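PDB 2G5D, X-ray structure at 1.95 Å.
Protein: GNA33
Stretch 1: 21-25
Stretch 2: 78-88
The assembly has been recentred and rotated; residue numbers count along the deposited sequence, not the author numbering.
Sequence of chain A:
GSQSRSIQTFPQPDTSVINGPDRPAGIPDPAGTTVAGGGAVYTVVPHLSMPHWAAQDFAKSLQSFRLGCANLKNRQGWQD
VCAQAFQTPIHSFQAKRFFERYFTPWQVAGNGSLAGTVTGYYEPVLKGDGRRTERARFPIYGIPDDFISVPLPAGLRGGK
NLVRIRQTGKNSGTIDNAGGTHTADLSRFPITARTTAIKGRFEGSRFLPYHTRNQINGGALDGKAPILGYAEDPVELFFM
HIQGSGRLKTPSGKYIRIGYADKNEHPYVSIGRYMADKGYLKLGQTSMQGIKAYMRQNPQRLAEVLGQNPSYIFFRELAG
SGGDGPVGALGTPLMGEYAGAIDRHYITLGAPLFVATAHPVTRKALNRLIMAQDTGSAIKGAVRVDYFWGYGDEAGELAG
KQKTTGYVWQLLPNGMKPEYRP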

# COMPACT_ATOMS: atom_id res chain seq x y z
N PRO A 21 3.43 35.60 -2.22
CA PRO A 21 2.57 36.12 -1.15
C PRO A 21 1.98 34.98 -0.30
O PRO A 21 1.05 34.29 -0.74
CB PRO A 21 1.47 36.89 -1.91
CG PRO A 21 1.57 36.43 -3.34
CD PRO A 21 3.01 36.05 -3.55
N ASP A 22 2.53 34.83 0.90
CA ASP A 22 2.21 33.74 1.81
C ASP A 22 0.73 33.60 2.14
O ASP A 22 0.03 34.59 2.35
CB ASP A 22 3.01 33.89 3.10
CG ASP A 22 4.49 33.55 2.92
OD1 ASP A 22 4.90 33.14 1.81
OD2 ASP A 22 5.25 33.69 3.90
N ARG A 23 0.27 32.36 2.18
CA ARG A 23 -1.13 32.05 2.51
C ARG A 23 -1.38 32.29 3.99
O ARG A 23 -0.45 32.27 4.78
CB ARG A 23 -1.43 30.60 2.10
CG ARG A 23 -1.31 30.33 0.60
CD ARG A 23 -2.58 30.75 -0.15
NE ARG A 23 -2.44 30.62 -1.61
CZ ARG A 23 -3.18 29.82 -2.38
NH1 ARG A 23 -4.15 29.07 -1.86
NH2 ARG A 23 -2.96 29.80 -3.70
N PRO A 24 -2.64 32.58 4.38
CA PRO A 24 -2.89 32.70 5.82
C PRO A 24 -2.89 31.34 6.53
O PRO A 24 -3.25 30.33 5.93
CB PRO A 24 -4.27 33.36 5.89
CG PRO A 24 -4.93 33.01 4.59
CD PRO A 24 -3.84 32.85 3.57
N ALA A 25 -2.48 31.32 7.79
CA ALA A 25 -2.41 30.07 8.52
C ALA A 25 -3.74 29.60 9.09
O ALA A 25 -3.99 28.39 9.20
CB ALA A 25 -1.35 30.12 9.61
N TRP A 78 -7.60 21.87 2.33
CA TRP A 78 -6.18 21.57 2.14
C TRP A 78 -5.52 22.45 1.07
O TRP A 78 -4.32 22.37 0.87
CB TRP A 78 -5.96 20.08 1.78
CG TRP A 78 -6.21 19.08 2.91
CD1 TRP A 78 -7.39 18.43 3.18
CD2 TRP A 78 -5.25 18.59 3.88
NE1 TRP A 78 -7.23 17.59 4.24
CE2 TRP A 78 -5.94 17.67 4.70
CE3 TRP A 78 -3.88 18.85 4.13
CZ2 TRP A 78 -5.32 17.00 5.77
CZ3 TRP A 78 -3.26 18.17 5.17
CH2 TRP A 78 -3.98 17.27 5.99
N GLN A 79 -6.29 23.32 0.43
CA GLN A 79 -5.82 24.14 -0.69
C GLN A 79 -4.67 25.07 -0.31
O GLN A 79 -3.66 25.13 -1.00
CB GLN A 79 -6.95 24.99 -1.29
CG GLN A 79 -8.19 24.21 -1.76
CD GLN A 79 -9.32 24.20 -0.73
OE1 GLN A 79 -9.09 24.14 0.48
NE2 GLN A 79 -10.55 24.25 -1.22
N ASP A 80 -4.87 25.82 0.77
CA ASP A 80 -3.88 26.76 1.30
C ASP A 80 -2.56 26.12 1.78
O ASP A 80 -1.48 26.61 1.41
CB ASP A 80 -4.51 27.62 2.42
CG ASP A 80 -5.27 28.81 1.88
OD1 ASP A 80 -5.93 29.49 2.70
OD2 ASP A 80 -5.21 29.07 0.65
N VAL A 81 -2.64 25.06 2.58
CA VAL A 81 -1.41 24.33 2.97
C VAL A 81 -0.66 23.75 1.76
O VAL A 81 0.57 23.84 1.68
CB VAL A 81 -1.61 23.27 4.12
CG1 VAL A 81 -1.95 23.97 5.46
CG2 VAL A 81 -2.65 22.18 3.74
N CYS A 82 -1.40 23.17 0.82
CA CYS A 82 -0.76 22.65 -0.40
C CYS A 82 -0.11 23.72 -1.29
O CYS A 82 1.00 23.53 -1.78
CB CYS A 82 -1.72 21.76 -1.18
SG CYS A 82 -1.84 20.11 -0.45
N ALA A 83 -0.80 24.85 -1.47
CA ALA A 83 -0.21 25.98 -2.18
C ALA A 83 1.05 26.48 -1.45
O ALA A 83 2.09 26.69 -2.07
CB ALA A 83 -1.23 27.12 -2.33
N GLN A 84 0.94 26.62 -0.13
CA GLN A 84 2.04 27.16 0.68
C GLN A 84 3.25 26.21 0.71
O GLN A 84 4.39 26.67 0.76
CB GLN A 84 1.55 27.44 2.10
CG GLN A 84 2.54 28.25 2.93
CD GLN A 84 2.83 29.62 2.32
OE1 GLN A 84 1.97 30.21 1.67
NE2 GLN A 84 4.04 30.13 2.54
N ALA A 85 2.98 24.90 0.71
CA ALA A 85 4.01 23.88 0.60
C ALA A 85 4.90 24.12 -0.62
O ALA A 85 6.09 23.87 -0.56
CB ALA A 85 3.40 22.46 0.56
N PHE A 86 4.32 24.63 -1.71
CA PHE A 86 5.09 24.87 -2.94
C PHE A 86 5.82 26.21 -2.97
O PHE A 86 6.72 26.42 -3.77
CB PHE A 86 4.21 24.64 -4.20
CG PHE A 86 4.13 23.20 -4.61
CD1 PHE A 86 3.26 22.32 -3.97
CD2 PHE A 86 4.98 22.70 -5.60
CE1 PHE A 86 3.20 20.95 -4.33
CE2 PHE A 86 4.95 21.33 -5.97
CZ PHE A 86 4.05 20.46 -5.33
N GLN A 87 5.44 27.10 -2.05
CA GLN A 87 6.16 28.36 -1.84
C GLN A 87 7.16 28.27 -0.66
O GLN A 87 7.74 29.27 -0.28
CB GLN A 87 5.14 29.50 -1.67
CG GLN A 87 4.40 29.83 -2.97
CD GLN A 87 3.21 30.77 -2.80
OE1 GLN A 87 2.62 31.22 -3.80
NE2 GLN A 87 2.83 31.06 -1.54
N THR A 88 7.34 27.07 -0.12
CA THR A 88 8.30 26.79 0.94
C THR A 88 9.58 26.11 0.40
O THR A 88 9.49 25.08 -0.26
CB THR A 88 7.63 25.88 1.99
OG1 THR A 88 6.40 26.48 2.41
CG2 THR A 88 8.56 25.65 3.19
O HOH W 1 -5.33 29.10 5.48

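An irregular stretch, residues 21-25, lies against one side of a helix that begins at Gln79, and the contact is organised around Arg23. Together the two stretches bury 385 Å², of which Arg23 alone accounts for 115 Å². The CA of Arg23 lies 6.1 Å from the CA of Asp80, the nearest such pair. The interface is therefore small and mostly polar, and its rules are rules of hydrogen-bond placement more than of packing.

Arg23 points its CA-to-CB bond toward the helix, then turns twice: chi1 is m (-63°) and chi2 is m (-82°), before chi3 runs out at t (175°). The two bends lay the side chain along the helix surface instead of driving it into the helix. At the end of the side chain Arg23 NH1 donates to Asp80 OD2 at 2.7 Å, with an N-H...acceptor angle of 160°, closing a salt bridge. The carboxylate sits at the edge of the guanidinium, near its plane, where the N-H bonds point. One face is left for Ala83, whose CB lies 3.3 Å from Arg23 CZ. A methyl directed toward the other stretch suits this position: it gives the flat guanidinium a small nonpolar surface to lie on and lets it come close to the helix.

Asp80 begins sideways, but with chi1 at m (-83°) its carboxylate comes nearer to the loop. Its two oxygens reach the loop by different means. OD2 takes the salt bridge, while Asp80 OD1 accepts a hydrogen bond from a water at 2.9 Å; the same water donates to Pro24 O at 2.5 Å, so a short side chain is linked to a backbone carbonyl it does not touch directly.

One turn further along, Gln84 does the most precise work. Its CA-to-CB bond is also sideways, and chi1 t (-169°) followed by chi2 p (61°) carries the amide to the loop. There it meets two successive residues: Gln84 OE1 accepts from Arg23 N at 2.8 Å and an almost straight 177°, and Gln84 NE2 gives a weak hydrogen bond to Asp22 OD1 at 3.2 Å. A primary amide fits this site because it carries an acceptor and a donor side by side, matching a backbone N-H and a carboxylate. Asp22 holds its side chain at chi1 m (-73°), which places OD1 within reach of that donor. Gln84 is buried, so satisfying both ends of its amide matters.

The CA-to-CB bond of Pro24 points away from the helix, and its carbonyl O accepts from the water. Further along, Gln87 extends with chi1 m, chi2 t (169°) and covers the start of the loop, Gln87 NE2 lying 3.8 Å from Pro21 O, a contact without a hydrogen bond. Val81 and Cys82 point away from the loop and take no part. This side of the second stretch thus meets the loop mainly through Asp80, Ala83, Gln84 and Gln87, spaced three, one and three residues apart, the spacing of one helical face.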